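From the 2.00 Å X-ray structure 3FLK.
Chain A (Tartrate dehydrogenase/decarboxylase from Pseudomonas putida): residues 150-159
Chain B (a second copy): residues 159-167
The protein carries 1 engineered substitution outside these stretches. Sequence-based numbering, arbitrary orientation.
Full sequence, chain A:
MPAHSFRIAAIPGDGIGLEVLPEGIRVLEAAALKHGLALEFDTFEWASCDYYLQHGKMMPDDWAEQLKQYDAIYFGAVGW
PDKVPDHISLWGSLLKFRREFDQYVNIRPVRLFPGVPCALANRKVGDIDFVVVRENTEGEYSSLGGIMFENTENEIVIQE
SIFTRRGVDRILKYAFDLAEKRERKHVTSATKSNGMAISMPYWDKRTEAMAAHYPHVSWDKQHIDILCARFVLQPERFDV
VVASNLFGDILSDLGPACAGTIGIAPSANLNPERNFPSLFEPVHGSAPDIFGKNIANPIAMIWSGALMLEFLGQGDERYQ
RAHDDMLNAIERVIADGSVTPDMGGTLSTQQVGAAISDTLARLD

Chain A, residues 150-159: ENTENEIVIQ
Chain B (159-167) QESIFTRRG

A:Ile158 (chi1 -49°, chi2 143°) packs its CG1 3.5 Å from CD1 of B:Ile162 (m, m); CG2 of A:Ile156 (m, t) lies 4.2 Å from CG2 of B:Ile162. Alternation along the strands puts these isoleucines and B:Thr164 on one sheet face, and A:Val157 (t) and B:Phe163 (chi1 m, chi2 -99°), CB to CB 4.4 Å, on the other with A:Gln159 and B:Ser161 (m). Strands A:156-159 and B:159-164 run antiparallel at 161°, axes 4.7 Å apart at closest. Extended backbones, phi/psi near -120/135, hydrogen-bond A:Val157 with B:Phe163 (A:Val157 N to B:Phe163 O 2.7 Å, B:Phe163 N to A:Val157 O 2.9 Å) and A:Gln159 with B:Ser161 (A:Gln159 N to B:Ser161 O 3.0 Å, B:Ser161 N to A:Gln159 O 2.8 Å). A:Ile156/B:Thr164 (CA to CA 4.5 Å), like A:Ile158/B:Ile162, is a non-hydrogen-bonded pair. The ladder ends as B:Arg165 N donates to A:Glu155 O (3.0 Å); there chain B turns helical, B:Thr164 OG1 (chi1 p) capping B:Gly167 N at 3.0 Å. A type I turn, A:Thr152-A:Glu155, precedes the A strand. A:Glu155 (t, t) forms a salt bridge with B:Arg165 (t, t, m), OE1 to NE 2.8 Å; A:Asn151 N holds its OE2 (2.9 Å), so both carboxylate oxygens are engaged. At the polar edge, B:Arg166 (m, t, t) sends NH2 to A:Asn154 OD1 (2.8 Å) and, in a salt bridge, to A:Glu153 OE1 (3.2 Å).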

# COMPACT_ATOMS: atom_id res chain seq x y z
N GLU A 150 -0.73 14.58 -26.90
CA GLU A 150 -0.71 15.51 -25.76
C GLU A 150 -1.63 16.70 -25.99
O GLU A 150 -1.72 17.23 -27.11
CB GLU A 150 0.72 15.98 -25.48
CG GLU A 150 0.89 16.71 -24.15
CD GLU A 150 2.34 17.06 -23.84
OE1 GLU A 150 3.22 16.83 -24.69
OE2 GLU A 150 2.59 17.58 -22.73
N ASN A 151 -2.32 17.10 -24.92
CA ASN A 151 -3.22 18.27 -24.92
C ASN A 151 -4.48 18.12 -25.78
O ASN A 151 -5.11 19.11 -26.15
CB ASN A 151 -2.46 19.56 -25.29
CG ASN A 151 -1.33 19.87 -24.32
OD1 ASN A 151 -1.46 19.70 -23.11
ND2 ASN A 151 -0.20 20.33 -24.86
N THR A 152 -4.85 16.87 -26.09
CA THR A 152 -6.09 16.58 -26.81
C THR A 152 -6.93 15.56 -26.04
O THR A 152 -6.44 14.92 -25.10
CB THR A 152 -5.84 16.04 -28.26
OG1 THR A 152 -5.39 14.68 -28.22
CG2 THR A 152 -4.82 16.90 -29.01
N GLU A 153 -8.18 15.40 -26.45
CA GLU A 153 -9.10 14.42 -25.86
C GLU A 153 -8.57 12.98 -25.99
O GLU A 153 -8.93 12.11 -25.19
CB GLU A 153 -10.47 14.55 -26.53
CG GLU A 153 -11.63 13.88 -25.79
CD GLU A 153 -12.98 14.09 -26.49
OE1 GLU A 153 -13.07 13.85 -27.72
OE2 GLU A 153 -13.95 14.48 -25.81
N ASN A 154 -7.70 12.75 -26.97
CA ASN A 154 -7.16 11.42 -27.26
C ASN A 154 -5.85 11.11 -26.53
O ASN A 154 -5.23 10.07 -26.75
CB ASN A 154 -6.96 11.25 -28.77
CG ASN A 154 -8.25 11.38 -29.56
OD1 ASN A 154 -9.28 10.82 -29.18
ND2 ASN A 154 -8.20 12.13 -30.65
N GLU A 155 -5.45 12.03 -25.66
CA GLU A 155 -4.21 11.94 -24.88
C GLU A 155 -4.05 10.59 -24.17
O GLU A 155 -4.95 10.14 -23.46
CB GLU A 155 -4.18 13.08 -23.86
CG GLU A 155 -2.87 13.29 -23.14
CD GLU A 155 -2.89 14.58 -22.33
OE1 GLU A 155 -3.76 14.72 -21.45
OE2 GLU A 155 -2.04 15.46 -22.58
N ILE A 156 -2.91 9.95 -24.40
CA ILE A 156 -2.56 8.65 -23.81
C ILE A 156 -1.20 8.75 -23.13
O ILE A 156 -0.26 9.34 -23.68
CB ILE A 156 -2.51 7.51 -24.87
CG1 ILE A 156 -3.86 7.34 -25.57
CG2 ILE A 156 -2.08 6.18 -24.25
CD1 ILE A 156 -3.76 6.67 -26.94
N VAL A 157 -1.09 8.17 -21.94
CA VAL A 157 0.17 8.12 -21.19
C VAL A 157 0.55 6.66 -20.92
O VAL A 157 -0.25 5.89 -20.40
CB VAL A 157 0.08 8.93 -19.87
CG1 VAL A 157 1.28 8.66 -18.98
CG2 VAL A 157 -0.03 10.42 -20.17
N ILE A 158 1.78 6.30 -21.30
CA ILE A 158 2.29 4.94 -21.13
C ILE A 158 3.49 4.92 -20.19
O ILE A 158 4.38 5.78 -20.29
CB ILE A 158 2.69 4.32 -22.49
CG1 ILE A 158 1.57 4.50 -23.51
CG2 ILE A 158 3.02 2.83 -22.33
CD1 ILE A 158 2.06 4.77 -24.91
N GLN A 159 3.50 3.94 -19.30
CA GLN A 159 4.56 3.77 -18.31
C GLN A 159 4.98 2.30 -18.27
O GLN A 159 4.14 1.44 -17.99
CB GLN A 159 4.05 4.24 -16.95
CG GLN A 159 5.00 4.02 -15.78
CD GLN A 159 6.04 5.11 -15.66
OE1 GLN A 159 7.17 4.96 -16.13
NE2 GLN A 159 5.66 6.22 -15.04
N GLN B 159 5.94 -4.98 -18.44
CA GLN B 159 4.52 -4.72 -18.29
C GLN B 159 4.20 -3.24 -18.43
O GLN B 159 4.85 -2.40 -17.81
CB GLN B 159 3.98 -5.26 -16.96
CG GLN B 159 2.46 -5.27 -16.90
CD GLN B 159 1.92 -5.91 -15.65
OE1 GLN B 159 1.39 -5.23 -14.77
NE2 GLN B 159 2.05 -7.22 -15.56
N GLU B 160 3.20 -2.92 -19.25
CA GLU B 160 2.83 -1.54 -19.54
C GLU B 160 1.63 -1.10 -18.72
O GLU B 160 0.65 -1.83 -18.59
CB GLU B 160 2.51 -1.36 -21.03
CG GLU B 160 3.69 -1.57 -21.96
CD GLU B 160 3.82 -3.00 -22.44
OE1 GLU B 160 2.86 -3.51 -23.07
OE2 GLU B 160 4.88 -3.62 -22.20
N SER B 161 1.72 0.10 -18.16
CA SER B 161 0.59 0.76 -17.52
C SER B 161 0.06 1.84 -18.45
O SER B 161 0.85 2.63 -18.98
CB SER B 161 1.02 1.39 -16.19
OG SER B 161 1.49 0.41 -15.28
N ILE B 162 -1.25 1.87 -18.66
CA ILE B 162 -1.88 2.84 -19.56
C ILE B 162 -2.85 3.75 -18.82
O ILE B 162 -3.78 3.28 -18.17
CB ILE B 162 -2.63 2.16 -20.74
CG1 ILE B 162 -1.69 1.28 -21.57
CG2 ILE B 162 -3.33 3.20 -21.63
CD1 ILE B 162 -0.51 1.99 -22.19
N PHE B 163 -2.62 5.06 -18.94
CA PHE B 163 -3.56 6.06 -18.47
C PHE B 163 -3.98 6.93 -19.66
O PHE B 163 -3.16 7.27 -20.51
CB PHE B 163 -2.94 6.93 -17.38
CG PHE B 163 -2.54 6.16 -16.14
CD1 PHE B 163 -3.37 6.14 -15.02
CD2 PHE B 163 -1.34 5.46 -16.10
CE1 PHE B 163 -3.01 5.44 -13.87
CE2 PHE B 163 -0.97 4.74 -14.95
CZ PHE B 163 -1.81 4.74 -13.84
N THR B 164 -5.27 7.26 -19.72
CA THR B 164 -5.80 8.12 -20.78
C THR B 164 -6.45 9.35 -20.17
O THR B 164 -6.93 9.28 -19.04
CB THR B 164 -6.84 7.38 -21.66
OG1 THR B 164 -7.98 7.03 -20.86
CG2 THR B 164 -6.24 6.12 -22.28
N ARG B 165 -6.47 10.46 -20.90
CA ARG B 165 -7.15 11.66 -20.41
C ARG B 165 -8.62 11.37 -20.12
O ARG B 165 -9.13 11.78 -19.08
CB ARG B 165 -7.03 12.83 -21.40
CG ARG B 165 -7.78 14.08 -20.94
CD ARG B 165 -7.58 15.27 -21.86
NE ARG B 165 -6.26 15.86 -21.70
CZ ARG B 165 -5.98 17.14 -21.92
NH1 ARG B 165 -6.93 17.99 -22.29
NH2 ARG B 165 -4.74 17.58 -21.75
N ARG B 166 -9.28 10.66 -21.03
CA ARG B 166 -10.67 10.28 -20.86
C ARG B 166 -10.90 9.53 -19.55
O ARG B 166 -11.80 9.87 -18.78
CB ARG B 166 -11.17 9.45 -22.04
CG ARG B 166 -11.36 10.26 -23.32
CD ARG B 166 -12.08 9.45 -24.39
NE ARG B 166 -12.27 10.22 -25.62
CZ ARG B 166 -11.42 10.25 -26.64
NH1 ARG B 166 -10.29 9.54 -26.60
NH2 ARG B 166 -11.68 10.98 -27.71
N GLY B 167 -10.07 8.52 -19.30
CA GLY B 167 -10.19 7.68 -18.11
C GLY B 167 -9.83 8.39 -16.82
O GLY B 167 -10.52 8.24 -15.81
O HOH W 1 -3.80 20.28 -21.85
O HOH W 2 -7.80 9.97 -23.96
O HOH W 3 4.02 -0.36 -15.87